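Local structure of DNA photolyase (4U63) at residues A[117-122]-A[143-148]. The protein probably repairs cyclobutane pyrimidine dimers in ultraviolet-damaged DNA with light, as a class III photolyase carrying FAD and a methenyltetrahydrofolate antenna. Residues are numbered along the deposited sequence; the frame is centred on the assembly and turned at random.
Sequences WNRRYD and VRSFSG. With SO4 (sulfate ion), chain E; SO4 (sulfate ion), chain D.
Arg119 reaches across to Ser145 and Phe146 where two neighbouring parallel strands, 114-118 and 142-146, run out at their C-terminal ends. Helix 123-138 links them in a beta-alpha-beta crossover, and strand 142-146 forms the edge of the five-stranded parallel sheet in the N-terminal photolyase domain. Backbone hydrogen bonds join the segments: from Trp117 N to Arg144 O (3.1 Å), from Phe146 N to Trp117 O and from Arg119 N to Phe146 O (2.7 Å). The last of these carries the pairing one residue past strand 114-118.

The Arg119 side chain extends this link. Its CB lies 3.4 Å from Phe146 O, and CG touches both that oxygen and Ser145 OG. The chain then runs extended through CD, bringing NE to Ser145 OG in a nearly straight bond (3.0 Å, 170°) within the guanidinium plane. Beyond CZ, NH1 donates to one sulfate, while NH2 bridges that ion and a second one, which Ser145 N also binds. Phe146 C and Ser147 N lie over one guanidinium face. Both sulfates are probably from the crystallisation liquor; one also binds Arg156, the other Lys133 and Arg137.

On the Trp117 side of the sheet, Val143 CG1 makes a CH-pi contact over the six-membered ring, 3.9 Å from its centroid. The other side carries Asn118 and Phe146, whose side chain packs on helix 41-49. Asn118 ND2 is held by Asp34 and Asn40; its OD1 accepts a hydrogen bond from a water that also donates to Ser147 O, at 2.9 Å from OD1 and 2.8 Å from that carbonyl oxygen.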
loop_
_atom_site.group_PDB
_atom_site.type_symbol
_atom_site.label_atom_id
_atom_site.label_comp_id
_atom_site.label_asym_id
_atom_site.label_seq_id
_atom_site.Cartn_x
_atom_site.Cartn_y
_atom_site.Cartn_z
ATOM N N TRP A 117 -7.353 10.758 17.709
ATOM C CA TRP A 117 -6.689 10.149 16.579
ATOM C C TRP A 117 -7.676 9.443 15.660
ATOM O O TRP A 117 -8.808 9.151 16.037
ATOM C CB TRP A 117 -5.589 9.171 17.030
ATOM C CG TRP A 117 -6.017 7.965 17.881
ATOM C CD1 TRP A 117 -6.750 6.874 17.472
ATOM C CD2 TRP A 117 -5.675 7.718 19.254
ATOM N NE1 TRP A 117 -6.897 5.982 18.517
ATOM C CE2 TRP A 117 -6.249 6.477 19.619
ATOM C CE3 TRP A 117 -4.949 8.434 20.217
ATOM C CZ2 TRP A 117 -6.116 5.936 20.906
ATOM C CZ3 TRP A 117 -4.814 7.896 21.494
ATOM C CH2 TRP A 117 -5.398 6.655 21.827
ATOM N N ASN A 118 -7.226 9.193 14.441
ATOM C CA ASN A 118 -7.966 8.372 13.511
ATOM C C ASN A 118 -7.591 6.922 13.715
ATOM O O ASN A 118 -6.406 6.580 13.824
ATOM C CB ASN A 118 -7.688 8.822 12.087
ATOM C CG ASN A 118 -8.244 10.200 11.824
ATOM O OD1 ASN A 118 -9.436 10.437 12.035
ATOM N ND2 ASN A 118 -7.402 11.118 11.393
ATOM N N ARG A 119 -8.612 6.075 13.768
ATOM C CA ARG A 119 -8.419 4.647 13.979
ATOM C C ARG A 119 -7.539 4.065 12.885
ATOM O O ARG A 119 -7.583 4.513 11.719
ATOM C CB ARG A 119 -9.759 3.916 13.983
ATOM C CG ARG A 119 -10.619 4.250 15.167
ATOM C CD ARG A 119 -12.029 3.736 14.982
ATOM N NE ARG A 119 -12.903 4.312 15.993
ATOM C CZ ARG A 119 -14.225 4.413 15.894
ATOM N NH1 ARG A 119 -14.874 3.979 14.808
ATOM N NH2 ARG A 119 -14.908 4.961 16.894
ATOM N N ARG A 120 -6.723 3.102 13.284
ATOM C CA ARG A 120 -5.924 2.309 12.363
ATOM C C ARG A 120 -6.362 0.891 12.599
ATOM O O ARG A 120 -6.537 0.471 13.736
ATOM C CB ARG A 120 -4.422 2.501 12.577
ATOM C CG ARG A 120 -3.912 2.197 13.970
ATOM C CD ARG A 120 -2.468 2.624 14.108
ATOM N NE ARG A 120 -2.026 2.625 15.500
ATOM C CZ ARG A 120 -0.794 2.933 15.905
ATOM N NH1 ARG A 120 0.147 3.269 15.027
ATOM N NH2 ARG A 120 -0.499 2.909 17.202
ATOM N N TYR A 121 -6.547 0.154 11.520
ATOM C CA TYR A 121 -7.267 -1.101 11.593
ATOM C C TYR A 121 -6.397 -2.337 11.451
ATOM O O TYR A 121 -6.910 -3.439 11.506
ATOM C CB TYR A 121 -8.385 -1.097 10.572
ATOM C CG TYR A 121 -9.480 -0.091 10.875
ATOM C CD1 TYR A 121 -9.404 1.212 10.409
ATOM C CD2 TYR A 121 -10.594 -0.446 11.612
ATOM C CE1 TYR A 121 -10.401 2.135 10.670
ATOM C CE2 TYR A 121 -11.595 0.470 11.886
ATOM C CZ TYR A 121 -11.493 1.761 11.407
ATOM O OH TYR A 121 -12.480 2.674 11.661
ATOM N N ASP A 122 -5.092 -2.156 11.269
ATOM C CA ASP A 122 -4.161 -3.267 11.408
ATOM C C ASP A 122 -4.201 -3.718 12.874
ATOM O O ASP A 122 -4.110 -2.883 13.778
ATOM C CB ASP A 122 -2.740 -2.889 10.973
ATOM C CG ASP A 122 -2.141 -1.779 11.805
ATOM O OD1 ASP A 122 -2.554 -0.610 11.647
ATOM O OD2 ASP A 122 -1.242 -2.072 12.614
ATOM N N VAL A 143 -10.143 10.614 25.478
ATOM C CA VAL A 143 -9.529 10.052 24.296
ATOM C C VAL A 143 -10.641 9.653 23.353
ATOM O O VAL A 143 -11.563 8.950 23.751
ATOM C CB VAL A 143 -8.688 8.815 24.605
ATOM C CG1 VAL A 143 -8.034 8.302 23.327
ATOM C CG2 VAL A 143 -7.637 9.127 25.672
ATOM N N ARG A 144 -10.553 10.111 22.107
ATOM C CA ARG A 144 -11.555 9.795 21.096
ATOM C C ARG A 144 -10.873 9.382 19.798
ATOM O O ARG A 144 -9.924 10.034 19.355
ATOM C CB ARG A 144 -12.470 10.997 20.862
ATOM C CG ARG A 144 -13.153 11.513 22.127
ATOM C CD ARG A 144 -13.754 12.881 21.915
ATOM N NE ARG A 144 -14.809 12.848 20.904
ATOM C CZ ARG A 144 -15.280 13.916 20.255
ATOM N NH1 ARG A 144 -14.794 15.135 20.495
ATOM N NH2 ARG A 144 -16.245 13.763 19.350
ATOM N N SER A 145 -11.369 8.302 19.194
ATOM C CA SER A 145 -10.844 7.775 17.926
ATOM C C SER A 145 -11.922 7.792 16.855
ATOM O O SER A 145 -13.111 7.687 17.167
ATOM C CB SER A 145 -10.310 6.363 18.099
ATOM O OG SER A 145 -11.359 5.438 18.302
ATOM N N PHE A 146 -11.504 7.913 15.592
ATOM C CA PHE A 146 -12.455 8.145 14.494
ATOM C C PHE A 146 -12.227 7.270 13.274
ATOM O O PHE A 146 -11.101 6.878 12.962
ATOM C CB PHE A 146 -12.418 9.623 14.073
ATOM C CG PHE A 146 -12.826 10.552 15.173
ATOM C CD1 PHE A 146 -11.898 10.980 16.106
ATOM C CD2 PHE A 146 -14.148 10.962 15.305
ATOM C CE1 PHE A 146 -12.272 11.819 17.147
ATOM C CE2 PHE A 146 -14.531 11.803 16.343
ATOM C CZ PHE A 146 -13.592 12.231 17.266
ATOM N N SER A 147 -13.331 6.977 12.597
ATOM C CA SER A 147 -13.312 6.238 11.343
ATOM C C SER A 147 -12.754 7.122 10.230
ATOM O O SER A 147 -12.655 8.340 10.388
ATOM C CB SER A 147 -14.723 5.779 10.970
ATOM O OG SER A 147 -15.577 6.881 10.712
ATOM N N GLY A 148 -12.409 6.494 9.109
ATOM C CA GLY A 148 -11.874 7.205 7.952
ATOM C C GLY A 148 -10.973 6.362 7.065
ATOM O O GLY A 148 -11.017 6.496 5.849
HETATM S S SO4 E . -13.704 5.805 20.857
HETATM O O1 SO4 E . -14.112 5.298 22.180
HETATM O O2 SO4 E . -13.688 7.277 20.833
HETATM O O3 SO4 E . -12.352 5.278 20.577
HETATM O O4 SO4 E . -14.662 5.337 19.834
HETATM S S SO4 D . -18.390 5.260 15.797
HETATM O O1 SO4 D . -17.602 4.917 16.995
HETATM O O2 SO4 D . -19.004 6.590 15.977
HETATM O O3 SO4 D . -19.455 4.254 15.623
HETATM O O4 SO4 D . -17.521 5.271 14.598
HETATM O O HOH W 1 -11.080 10.532 9.658
HETATM O O HOH W 2 -9.590 5.962 10.539
HETATM O O HOH W 3 -12.711 3.662 8.895
#